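Long-range contacts in DYNE8 (Micromonospora chersina, PDB 4AMM), which is the acyltransferase domain of an iterative enediyne polyketide synthase, which probably loads acyl building blocks onto the synthase during dynemicin biosynthesis: residues 52-57 with 87-92; 3-8 with 381-386; 15-20 with 70-75. All coordinates share one frame; numbering follows the deposited sequence.

Contact 1: residues 52-57 with 87-92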
ATOM      1  N   ALA A  52     -23.678   9.870   7.865  1.00 14.74           N
ATOM      2  CA  ALA A  52     -22.848   9.387   9.004  1.00 15.63           C
ATOM      3  C   ALA A  52     -22.731   7.857   8.785  1.00 14.62           C
ATOM      4  O   ALA A  52     -23.704   7.150   8.551  1.00 15.36           O
ATOM      5  CB  ALA A  52     -23.586   9.662  10.346  1.00 19.00           C
ATOM      6  N   ARG A  53     -21.459   7.396   8.853  1.00 13.12           N
ATOM      7  CA  ARG A  53     -21.159   6.000   8.413  1.00 12.87           C
ATOM      8  C   ARG A  53     -20.350   5.188   9.422  1.00 13.05           C
ATOM      9  O   ARG A  53     -19.437   5.722  10.072  1.00 14.77           O
ATOM     10  CB  ARG A  53     -20.387   6.073   7.097  1.00 13.25           C
ATOM     11  CG  ARG A  53     -21.123   6.744   5.928  1.00 13.50           C
ATOM     12  CD  ARG A  53     -20.353   6.670   4.624  1.00 14.63           C
ATOM     13  NE  ARG A  53     -21.165   7.255   3.539  1.00 16.37           N
ATOM     14  CZ  ARG A  53     -20.925   7.038   2.231  1.00 16.90           C
ATOM     15  NH1 ARG A  53     -19.911   6.259   1.798  1.00 13.01           N
ATOM     16  NH2 ARG A  53     -21.726   7.697   1.320  1.00 18.08           N
ATOM     17  N   PHE A  54     -20.663   3.942   9.437  1.00 13.10           N
ATOM     18  CA  PHE A  54     -19.940   2.907  10.222  1.00 13.09           C
ATOM     19  C   PHE A  54     -19.594   1.853   9.250  1.00 11.71           C
ATOM     20  O   PHE A  54     -20.425   1.384   8.442  1.00 12.49           O
ATOM     21  CB  PHE A  54     -20.848   2.343  11.324  1.00 13.83           C
ATOM     22  CG  PHE A  54     -20.344   1.087  11.985  1.00 14.11           C
ATOM     23  CD1 PHE A  54     -20.674  -0.106  11.437  1.00 13.26           C
ATOM     24  CD2 PHE A  54     -19.580   1.194  13.132  1.00 16.14           C
ATOM     25  CE1 PHE A  54     -20.239  -1.306  12.014  1.00 16.70           C
ATOM     26  CE2 PHE A  54     -19.130  -0.002  13.734  1.00 18.75           C
ATOM     27  CZ  PHE A  54     -19.457  -1.217  13.174  1.00 16.94           C
ATOM     28  N   ALA A  55     -18.371   1.246   9.350  1.00 11.84           N
ATOM     29  CA  ALA A  55     -18.083   0.018   8.623  1.00 11.71           C
ATOM     30  C   ALA A  55     -17.048  -0.782   9.418  1.00 12.45           C
ATOM     31  O   ALA A  55     -16.086  -0.148   9.903  1.00 14.53           O
ATOM     32  CB  ALA A  55     -17.467   0.347   7.221  1.00 12.99           C
ATOM     33  N   ALA A  56     -17.196  -2.093   9.441  1.00 12.95           N
ATOM     34  CA  ALA A  56     -16.224  -2.932  10.150  1.00 14.30           C
ATOM     35  C   ALA A  56     -16.085  -4.193   9.385  1.00 13.46           C
ATOM     36  O   ALA A  56     -17.040  -4.801   8.877  1.00 14.14           O
ATOM     37  CB  ALA A  56     -16.754  -3.223  11.551  1.00 14.58           C
ATOM     38  N   ALA A  57     -14.845  -4.700   9.388  1.00 14.36           N
ATOM     39  CA  ALA A  57     -14.579  -6.036   8.912  1.00 13.96           C
ATOM     40  C   ALA A  57     -14.504  -6.946  10.150  1.00 15.12           C
ATOM     41  O   ALA A  57     -13.710  -6.645  11.041  1.00 18.73           O
ATOM     42  CB  ALA A  57     -13.256  -6.052   8.179  1.00 17.24           C
ATOM     43  N   ARG A  87      -7.635  -2.838  13.216  1.00 15.97           N
ATOM     44  CA  ARG A  87      -8.770  -3.589  13.674  1.00 18.92           C
ATOM     45  C   ARG A  87      -9.930  -3.623  12.631  1.00 17.97           C
ATOM     46  O   ARG A  87     -10.987  -4.124  12.958  1.00 22.08           O
ATOM     47  CB  ARG A  87      -9.226  -3.143  15.045  1.00 18.86           C
ATOM     48  CG  ARG A  87      -8.124  -3.324  16.158  1.00 17.02           C
ATOM     49  CD  ARG A  87      -8.029  -4.754  16.576  1.00 19.76           C
ATOM     50  NE  ARG A  87      -6.970  -4.975  17.560  1.00 17.92           N
ATOM     51  CZ  ARG A  87      -5.709  -5.248  17.268  1.00 18.33           C
ATOM     52  NH1 ARG A  87      -5.206  -5.333  16.009  1.00 19.75           N
ATOM     53  NH2 ARG A  87      -4.864  -5.450  18.330  1.00 20.79           N
ATOM     54  N   GLY A  88      -9.707  -2.966  11.517  1.00 18.47           N
ATOM     55  CA  GLY A  88     -10.722  -2.931  10.429  1.00 19.04           C
ATOM     56  C   GLY A  88     -12.027  -2.219  10.820  1.00 16.55           C
ATOM     57  O   GLY A  88     -13.093  -2.650  10.366  1.00 17.08           O
ATOM     58  N   LEU A  89     -11.924  -1.173  11.630  1.00 15.53           N
ATOM     59  CA  LEU A  89     -13.077  -0.509  12.199  1.00 14.52           C
ATOM     60  C   LEU A  89     -13.001   0.924  11.868  1.00 14.18           C
ATOM     61  O   LEU A  89     -11.995   1.579  12.118  1.00 14.15           O
ATOM     62  CB  LEU A  89     -13.072  -0.649  13.760  1.00 15.77           C
ATOM     63  CG  LEU A  89     -14.085   0.286  14.398  1.00 17.96           C
ATOM     64  CD1 LEU A  89     -15.525  -0.002  13.906  1.00 21.12           C
ATOM     65  CD2 LEU A  89     -13.945   0.103  15.927  1.00 22.96           C
ATOM     66  N   PHE A  90     -14.073   1.462  11.212  1.00 14.50           N
ATOM     67  CA  PHE A  90     -14.024   2.813  10.731  1.00 15.09           C
ATOM     68  C   PHE A  90     -15.362   3.491  10.951  1.00 14.36           C
ATOM     69  O   PHE A  90     -16.421   2.901  10.649  1.00 17.12           O
ATOM     70  CB  PHE A  90     -13.686   2.877   9.255  1.00 14.06           C
ATOM     71  CG  PHE A  90     -12.443   2.127   8.884  1.00 13.92           C
ATOM     72  CD1 PHE A  90     -11.163   2.767   8.948  1.00 14.28           C
ATOM     73  CD2 PHE A  90     -12.505   0.823   8.524  1.00 14.38           C
ATOM     74  CE1 PHE A  90     -10.028   2.052   8.622  1.00 18.40           C
ATOM     75  CE2 PHE A  90     -11.404   0.140   8.188  1.00 16.79           C
ATOM     76  CZ  PHE A  90     -10.165   0.781   8.284  1.00 15.87           C
ATOM     77  N   LEU A  91     -15.348   4.684  11.563  1.00 14.61           N
ATOM     78  CA  LEU A  91     -16.588   5.453  11.884  1.00 13.86           C
ATOM     79  C   LEU A  91     -16.320   6.868  11.539  1.00 14.78           C
ATOM     80  O   LEU A  91     -15.344   7.466  12.029  1.00 14.90           O
ATOM     81  CB  LEU A  91     -16.901   5.272  13.371  1.00 16.64           C
ATOM     82  CG  LEU A  91     -18.021   6.101  13.974  1.00 20.43           C
ATOM     83  CD1 LEU A  91     -17.944   7.646  13.919  1.00 23.37           C
ATOM     84  CD2 LEU A  91     -19.343   5.734  13.608  1.00 23.04           C
ATOM     85  N   VAL A  92     -17.221   7.460  10.730  1.00 13.38           N
ATOM     86  CA  VAL A  92     -16.996   8.845  10.314  1.00 14.53           C
ATOM     87  C   VAL A  92     -18.325   9.553  10.306  1.00 15.67           C
ATOM     88  O   VAL A  92     -19.235   9.091   9.615  1.00 15.77           O
ATOM     89  CB  VAL A  92     -16.359   8.895   8.895  1.00 13.36           C
ATOM     90  CG1 VAL A  92     -16.162  10.277   8.447  1.00 18.42           C
ATOM     91  CG2 VAL A  92     -15.004   8.204   8.875  1.00 14.96           C
TER
HETATM   92  O   HOH W   1     -13.683  -4.770  13.086  1.00 24.28           O
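Residues 52-57 and 89-92 run antiparallel, the axes of these short segments 4.9 Å apart at 179°, with Arg53-Val92 and Ala55-Phe90 as hydrogen-bonded pairs and Phe54-Leu91 and Ala56-Leu89 as non-hydrogen-bonded ones. Each hydrogen-bonded pair is joined twice, and Ala57 N adds a fifth bond to Gly88 O at 2.9 Å. Gly88 has positive phi, 65°, which favours glycine; with Leu89 it faces Asp84 in a G1 beta bulge. A water bridges Ala57 O and Arg87 O.

On the face carrying Phe54 and Ala56, Leu89 sends CD1 to Phe54 CE2, 3.6 Å away and oblique to the ring, and the same methyl lies 4.2 Å from Ala56 CB. Leu91 CG stands anti to the backbone N (chi1 172°), and its CD2 comes within 3.5 Å of Arg53 O. On the other face the Phe90 ring turns its edge to Ala55 O, while the extended Arg53 chain carries its guanidinium to a salt bridge with Asp392 and hydrogen bonds to Val391 O and Phe386 O, with a cation-pi contact to the Phe386 ring.

Helix 376-387 packs on the Ala55 and Phe90 face, helices 13-27 and 61-76 cover the Phe54 face, and strands 4-10 and 81-84 flank the pair in the sheet.

Contact 2: residues 3-8 with 381-386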
ATOM      1  N   HIS A   3     -13.758 -13.024   6.558  1.00 28.75           N
ATOM      2  CA  HIS A   3     -14.183 -11.825   7.243  1.00 25.73           C
ATOM      3  C   HIS A   3     -15.411 -11.366   6.479  1.00 23.31           C
ATOM      4  O   HIS A   3     -15.506 -11.512   5.228  1.00 25.63           O
ATOM      5  CB  HIS A   3     -13.158 -10.679   7.210  1.00 25.74           C
ATOM      6  CG  HIS A   3     -12.009 -10.860   8.142  1.00 30.29           C
ATOM      7  ND1 HIS A   3     -11.084 -11.862   7.964  1.00 29.87           N
ATOM      8  CD2 HIS A   3     -11.656 -10.203   9.261  1.00 31.46           C
ATOM      9  CE1 HIS A   3     -10.211 -11.824   8.952  1.00 32.10           C
ATOM     10  NE2 HIS A   3     -10.520 -10.813   9.742  1.00 35.80           N
ATOM     11  N   GLU A   4     -16.340 -10.851   7.238  1.00 18.70           N
ATOM     12  CA  GLU A   4     -17.546 -10.258   6.707  1.00 17.34           C
ATOM     13  C   GLU A   4     -17.403  -8.750   6.798  1.00 15.94           C
ATOM     14  O   GLU A   4     -16.739  -8.212   7.702  1.00 16.46           O
ATOM     15  CB  GLU A   4     -18.749 -10.752   7.504  1.00 19.28           C
ATOM     16  CG  GLU A   4     -20.030 -10.345   6.806  1.00 20.37           C
ATOM     17  CD  GLU A   4     -20.031 -10.897   5.344  1.00 28.24           C
ATOM     18  OE1 GLU A   4     -20.319 -12.101   5.126  1.00 27.24           O
ATOM     19  OE2 GLU A   4     -19.614 -10.124   4.438  1.00 24.69           O
ATOM     20  N   LEU A   5     -18.078  -8.018   5.899  1.00 14.54           N
ATOM     21  CA  LEU A   5     -18.116  -6.571   5.910  1.00 13.70           C
ATOM     22  C   LEU A   5     -19.446  -6.083   6.364  1.00 13.63           C
ATOM     23  O   LEU A   5     -20.472  -6.420   5.729  1.00 14.89           O
ATOM     24  CB  LEU A   5     -17.899  -6.092   4.454  1.00 14.10           C
ATOM     25  CG  LEU A   5     -18.079  -4.577   4.233  1.00 14.33           C
ATOM     26  CD1 LEU A   5     -17.075  -3.745   5.065  1.00 14.72           C
ATOM     27  CD2 LEU A   5     -17.882  -4.328   2.702  1.00 15.63           C
ATOM     28  N   VAL A   6     -19.495  -5.290   7.434  1.00 12.60           N
ATOM     29  CA  VAL A   6     -20.741  -4.810   7.972  1.00 12.35           C
ATOM     30  C   VAL A   6     -20.736  -3.306   7.925  1.00 11.79           C
ATOM     31  O   VAL A   6     -19.864  -2.636   8.501  1.00 13.68           O
ATOM     32  CB  VAL A   6     -20.919  -5.219   9.453  1.00 13.47           C
ATOM     33  CG1 VAL A   6     -22.212  -4.716   9.927  1.00 15.72           C
ATOM     34  CG2 VAL A   6     -20.848  -6.736   9.504  1.00 15.93           C
ATOM     35  N   VAL A   7     -21.642  -2.743   7.070  1.00 12.42           N
ATOM     36  CA  VAL A   7     -21.741  -1.309   6.960  1.00 13.32           C
ATOM     37  C   VAL A   7     -23.096  -0.817   7.398  1.00 15.30           C
ATOM     38  O   VAL A   7     -24.086  -1.548   7.239  1.00 17.28           O
ATOM     39  CB  VAL A   7     -21.462  -0.808   5.511  1.00 14.13           C
ATOM     40  CG1 VAL A   7     -20.127  -1.312   4.958  1.00 12.94           C
ATOM     41  CG2 VAL A   7     -22.628  -1.179   4.498  1.00 15.89           C
ATOM     42  N   CYS A   8     -23.133   0.432   7.843  1.00 14.47           N
ATOM     43  CA  CYS A   8     -24.438   1.105   7.907  1.00 18.24           C
ATOM     44  C   CYS A   8     -24.259   2.582   8.067  1.00 16.15           C
ATOM     45  O   CYS A   8     -23.159   3.080   8.156  1.00 15.10           O
ATOM     46  CB  CYS A   8     -25.340   0.524   8.938  1.00 20.68           C
ATOM     47  SG  CYS A   8     -24.678   0.822  10.514  1.00 22.82           S
ATOM     48  N   GLY A 381     -10.281  -2.975   3.698  1.00 12.92           N
ATOM     49  CA  GLY A 381     -10.069  -1.932   2.729  1.00 12.85           C
ATOM     50  C   GLY A 381     -11.398  -1.413   2.204  1.00 12.86           C
ATOM     51  O   GLY A 381     -11.502  -0.191   2.027  1.00 12.49           O
ATOM     52  N   THR A 382     -12.383  -2.269   1.973  1.00 12.53           N
ATOM     53  CA  THR A 382     -13.656  -1.762   1.448  1.00 12.31           C
ATOM     54  C   THR A 382     -14.380  -1.050   2.571  1.00 11.93           C
ATOM     55  O   THR A 382     -15.041  -0.003   2.343  1.00 12.41           O
ATOM     56  CB  THR A 382     -14.484  -2.892   0.871  1.00 13.32           C
ATOM     57  OG1 THR A 382     -13.701  -3.538  -0.169  1.00 12.97           O
ATOM     58  CG2 THR A 382     -15.724  -2.362   0.198  1.00 14.46           C
ATOM     59  N   ALA A 383     -14.274  -1.513   3.831  1.00 11.15           N
ATOM     60  CA  ALA A 383     -14.889  -0.803   4.968  1.00 11.28           C
ATOM     61  C   ALA A 383     -14.260   0.575   5.063  1.00 11.63           C
ATOM     62  O   ALA A 383     -15.011   1.575   5.303  1.00 12.64           O
ATOM     63  CB  ALA A 383     -14.593  -1.587   6.316  1.00 12.10           C
ATOM     64  N   ALA A 384     -12.960   0.755   4.915  1.00 11.88           N
ATOM     65  CA  ALA A 384     -12.305   2.009   4.986  1.00 11.17           C
ATOM     66  C   ALA A 384     -12.855   2.928   3.876  1.00 12.80           C
ATOM     67  O   ALA A 384     -13.168   4.110   4.151  1.00 12.11           O
ATOM     68  CB  ALA A 384     -10.761   1.883   4.854  1.00 13.20           C
ATOM     69  N   LEU A 385     -12.911   2.431   2.622  1.00 11.54           N
ATOM     70  CA  LEU A 385     -13.397   3.284   1.496  1.00 10.95           C
ATOM     71  C   LEU A 385     -14.811   3.692   1.834  1.00 12.13           C
ATOM     72  O   LEU A 385     -15.178   4.876   1.497  1.00 12.43           O
ATOM     73  CB  LEU A 385     -13.354   2.458   0.264  1.00 10.85           C
ATOM     74  CG  LEU A 385     -11.925   2.156  -0.284  1.00 13.34           C
ATOM     75  CD1 LEU A 385     -11.928   1.159  -1.377  1.00 14.44           C
ATOM     76  CD2 LEU A 385     -11.283   3.434  -0.843  1.00 14.00           C
ATOM     77  N   PHE A 386     -15.669   2.820   2.328  1.00 10.75           N
ATOM     78  CA  PHE A 386     -17.074   3.189   2.561  1.00 11.10           C
ATOM     79  C   PHE A 386     -17.168   4.196   3.665  1.00 13.11           C
ATOM     80  O   PHE A 386     -17.803   5.254   3.526  1.00 11.76           O
ATOM     81  CB  PHE A 386     -17.934   1.932   2.839  1.00 12.13           C
ATOM     82  CG  PHE A 386     -19.382   2.258   3.124  1.00 11.33           C
ATOM     83  CD1 PHE A 386     -20.257   2.388   2.033  1.00 12.29           C
ATOM     84  CD2 PHE A 386     -19.817   2.484   4.399  1.00 11.40           C
ATOM     85  CE1 PHE A 386     -21.595   2.731   2.270  1.00 11.24           C
ATOM     86  CE2 PHE A 386     -21.131   2.849   4.649  1.00 12.29           C
ATOM     87  CZ  PHE A 386     -22.054   2.937   3.553  1.00 13.99           C
TER
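Leu5 is the first residue of segment 3-8 to meet helix segment 381-386, with its backbone N held by Glu4 OE2 at 3.0 Å; the Glu4 carboxylate also forms a salt bridge with Arg401 and a hydrogen bond with Thr36. With CG anti to the backbone N (chi1 173°), Leu5 presses CD1 on Ala383 CB at 3.5 Å. Its CD2 meets Thr382 CG2 at 3.8 Å, the Leu5 and Thr382 side chains crossing at about a right angle. Thr382 turns its methyl to this apolar contact while its OG1 is bonded to Met378 O and Trp161 NE1.

Val6 points away from helix 381-386 and touches Ala39 and Leu42 of helix 32-45. Here a helix is packed on an antiparallel sheet: helix 376-387 lies on one face, and the axes of the short segments 4-8 and 381-386 run 8.9 Å apart at only 11°.

Val7 returns to the helix side, its CB over one face of the Phe386 ring in a CH-pi contact, 4.1 Å from the ring centroid and 27° off the normal, and CG1 lies 3.8 Å from Phe386 CD2. Cys8 points away and offers its backbone: Cys8 O lies at the edge of the same ring, 4.1 Å from Phe386 CE2.

Contact 3: residues 15-20 with 70-75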
ATOM      1  N   ALA A  15     -28.826   9.654  15.225  1.00 22.10           N
ATOM      2  CA  ALA A  15     -29.533   8.616  14.531  1.00 19.77           C
ATOM      3  C   ALA A  15     -28.595   7.390  14.349  1.00 18.56           C
ATOM      4  O   ALA A  15     -29.072   6.250  14.376  1.00 19.35           O
ATOM      5  CB  ALA A  15     -30.038   9.140  13.147  1.00 22.25           C
ATOM      6  N   LEU A  16     -27.297   7.675  14.127  1.00 18.42           N
ATOM      7  CA  LEU A  16     -26.364   6.520  13.986  1.00 18.71           C
ATOM      8  C   LEU A  16     -26.234   5.819  15.304  1.00 19.01           C
ATOM      9  O   LEU A  16     -26.241   4.574  15.311  1.00 18.72           O
ATOM     10  CB  LEU A  16     -25.020   7.034  13.459  1.00 18.29           C
ATOM     11  CG  LEU A  16     -23.978   5.898  13.172  1.00 18.47           C
ATOM     12  CD1 LEU A  16     -24.561   4.893  12.136  1.00 19.30           C
ATOM     13  CD2 LEU A  16     -22.666   6.554  12.825  1.00 19.58           C
ATOM     14  N   THR A  17     -26.171   6.570  16.419  1.00 19.22           N
ATOM     15  CA  THR A  17     -26.143   5.882  17.744  1.00 20.49           C
ATOM     16  C   THR A  17     -27.352   4.915  17.906  1.00 20.58           C
ATOM     17  O   THR A  17     -27.238   3.750  18.291  1.00 20.89           O
ATOM     18  CB  THR A  17     -26.164   6.909  18.880  1.00 22.24           C
ATOM     19  OG1 THR A  17     -24.929   7.631  18.912  1.00 27.59           O
ATOM     20  CG2 THR A  17     -26.338   6.207  20.280  1.00 23.17           C
ATOM     21  N   GLY A  18     -28.532   5.397  17.576  1.00 19.78           N
ATOM     22  CA  GLY A  18     -29.727   4.552  17.655  1.00 21.17           C
ATOM     23  C   GLY A  18     -29.680   3.309  16.795  1.00 20.93           C
ATOM     24  O   GLY A  18     -29.925   2.174  17.268  1.00 22.34           O
ATOM     25  N   LEU A  19     -29.245   3.465  15.520  1.00 19.82           N
ATOM     26  CA  LEU A  19     -29.109   2.336  14.660  1.00 21.23           C
ATOM     27  C   LEU A  19     -28.070   1.309  15.148  1.00 19.23           C
ATOM     28  O   LEU A  19     -28.317   0.097  15.152  1.00 21.09           O
ATOM     29  CB  LEU A  19     -28.748   2.856  13.267  1.00 20.48           C
ATOM     30  CG  LEU A  19     -28.452   1.743  12.274  1.00 23.07           C
ATOM     31  CD1 LEU A  19     -29.603   0.795  12.091  1.00 28.41           C
ATOM     32  CD2 LEU A  19     -28.056   2.389  10.912  1.00 24.48           C
ATOM     33  N   LEU A  20     -26.897   1.840  15.513  1.00 18.29           N
ATOM     34  CA  LEU A  20     -25.864   0.951  15.995  1.00 17.44           C
ATOM     35  C   LEU A  20     -26.289   0.151  17.260  1.00 19.73           C
ATOM     36  O   LEU A  20     -25.924  -0.988  17.431  1.00 19.66           O
ATOM     37  CB  LEU A  20     -24.557   1.679  16.247  1.00 17.73           C
ATOM     38  CG  LEU A  20     -23.914   2.288  14.981  1.00 16.11           C
ATOM     39  CD1 LEU A  20     -22.568   2.891  15.353  1.00 19.60           C
ATOM     40  CD2 LEU A  20     -23.741   1.304  13.839  1.00 16.36           C
ATOM     41  N   ARG A  70     -17.231  -0.330  20.516  1.00 18.95           N
ATOM     42  CA  ARG A  70     -16.274   0.730  20.332  1.00 18.94           C
ATOM     43  C   ARG A  70     -16.843   1.957  19.643  1.00 19.17           C
ATOM     44  O   ARG A  70     -16.593   3.064  20.047  1.00 18.42           O
ATOM     45  CB  ARG A  70     -15.046   0.220  19.564  1.00 18.57           C
ATOM     46  CG  ARG A  70     -14.135  -0.672  20.391  1.00 23.29           C
ATOM     47  CD  ARG A  70     -12.842  -0.828  19.538  1.00 23.49           C
ATOM     48  NE  ARG A  70     -12.040   0.387  19.348  1.00 21.50           N
ATOM     49  CZ  ARG A  70     -10.923   0.414  18.551  1.00 16.80           C
ATOM     50  NH1 ARG A  70     -10.624  -0.649  17.842  1.00 18.57           N
ATOM     51  NH2 ARG A  70     -10.190   1.485  18.381  1.00 18.46           N
ATOM     52  N   ALA A  71     -17.637   1.723  18.576  1.00 17.24           N
ATOM     53  CA  ALA A  71     -18.222   2.841  17.885  1.00 17.43           C
ATOM     54  C   ALA A  71     -19.180   3.611  18.789  1.00 17.45           C
ATOM     55  O   ALA A  71     -19.117   4.843  18.796  1.00 16.71           O
ATOM     56  CB  ALA A  71     -18.941   2.338  16.641  1.00 17.58           C
ATOM     57  N   LEU A  72     -20.029   2.868  19.495  1.00 16.96           N
ATOM     58  CA  LEU A  72     -20.984   3.516  20.409  1.00 18.73           C
ATOM     59  C   LEU A  72     -20.279   4.274  21.517  1.00 19.95           C
ATOM     60  O   LEU A  72     -20.663   5.401  21.828  1.00 20.87           O
ATOM     61  CB  LEU A  72     -21.939   2.498  21.042  1.00 18.44           C
ATOM     62  CG  LEU A  72     -22.991   1.935  20.070  1.00 17.93           C
ATOM     63  CD1 LEU A  72     -23.633   0.622  20.412  1.00 21.15           C
ATOM     64  CD2 LEU A  72     -24.084   2.991  19.792  1.00 18.98           C
ATOM     65  N   GLY A  73     -19.196   3.735  22.035  1.00 19.88           N
ATOM     66  CA  GLY A  73     -18.475   4.447  23.086  1.00 22.55           C
ATOM     67  C   GLY A  73     -17.913   5.736  22.555  1.00 22.28           C
ATOM     68  O   GLY A  73     -17.945   6.764  23.236  1.00 23.32           O
ATOM     69  N   HIS A  74     -17.350   5.688  21.320  1.00 18.89           N
ATOM     70  CA  HIS A  74     -16.810   6.833  20.668  1.00 19.67           C
ATOM     71  C   HIS A  74     -17.883   7.914  20.472  1.00 19.45           C
ATOM     72  O   HIS A  74     -17.650   9.101  20.812  1.00 21.72           O
ATOM     73  CB  HIS A  74     -16.226   6.430  19.280  1.00 19.87           C
ATOM     74  CG  HIS A  74     -15.456   7.530  18.586  1.00 20.11           C
ATOM     75  ND1 HIS A  74     -15.907   8.240  17.472  1.00 22.38           N
ATOM     76  CD2 HIS A  74     -14.207   7.981  18.816  1.00 21.12           C
ATOM     77  CE1 HIS A  74     -14.981   9.102  17.087  1.00 18.72           C
ATOM     78  NE2 HIS A  74     -13.940   8.969  17.894  1.00 25.70           N
ATOM     79  N   LEU A  75     -19.047   7.523  19.923  1.00 20.14           N
ATOM     80  CA  LEU A  75     -20.107   8.512  19.689  1.00 20.19           C
ATOM     81  C   LEU A  75     -20.552   9.058  21.084  1.00 22.46           C
ATOM     82  O   LEU A  75     -20.902  10.243  21.159  1.00 22.88           O
ATOM     83  CB  LEU A  75     -21.277   7.854  18.959  1.00 20.04           C
ATOM     84  CG  LEU A  75     -21.015   7.394  17.518  1.00 18.36           C
ATOM     85  CD1 LEU A  75     -22.166   6.552  17.014  1.00 21.30           C
ATOM     86  CD2 LEU A  75     -20.825   8.627  16.653  1.00 20.48           C
TER
HETATM   87  O   HOH W   2     -23.377   6.269  21.492  1.00 27.52           O
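Helix segments 15-20 and 70-75 run roughly antiparallel, their axes 10.1 Å apart at closest approach with a signed crossing angle of -152°, and the nearest CA pair is Thr17 with Leu72. They are two helices layered on one face of the four-stranded antiparallel sheet, and leucines fill the seam between them and also reach down to the strands. Such a small sheet with helices 13-27 and 61-76 on one face is consistent with the linker subdomain that precedes the catalytic acyltransferase core in polyketide synthases.

Leu20 points into this seam. Its CD1 rests 3.9 Å from Ala71 CB and touches Leu75 CD1 as well, the Leu20 and Leu75 side chains crossing at about a right angle. Leu75 CD1 in turn faces Leu16 CD2 at 4.2 Å, so the methyls of three leucines gather above the sheet, where Leu16 and Leu75 also touch Leu91 and Leu20 touches Phe54 and Cys8.

Leu72 works from the more solvent-accessible flank. Its CG stands anti to the carbonyl carbon (chi1 -72°), and beyond it CD2 reaches Leu20 CB at 3.8 Å. The same methyl lies 3.6 Å from Thr17 O and also touches Thr17 CG2. An alanine in place of Leu72 would probably open a gap between the helices beside Thr17 and Leu20, leaving the CB of Leu20 without its methyl neighbour.

Thr17 and Leu75 slide past each other in opposite directions, bringing the hydroxyl oxygen Thr17 OG1 into van der Waals contact with the methyl Leu75 CD1, 3.5 Å away. The hydroxyl is hydrogen-bonded to Ala13 O, one turn earlier in its own helix. A water bridges the helices on this flank, donating to Leu72 O at 2.9 Å and standing 3.3 Å from Thr17 OG1, a weak bond.

Overall arrangement
From the N terminus, strand 4-10 opens the widest loop, which contact 2 closes some 370 residues later when helix 376-387 returns to it. Contacts 1 and 3 both fall within that span. Helix 13-27 follows the first strand and waits for helix 61-76 to complete contact 3; strand 52-58 comes between them and finds its partner, 89-92, only after that helix, so contacts 1 and 3 cross. Contact 1 joins the sheet's central strands, contact 2 fixes the C-terminal helix to one face, and contact 3 pairs two helices on the other. Phe54 touches Leu20 and Ala71, while Ala55 packs against Ala383, linking all three layers.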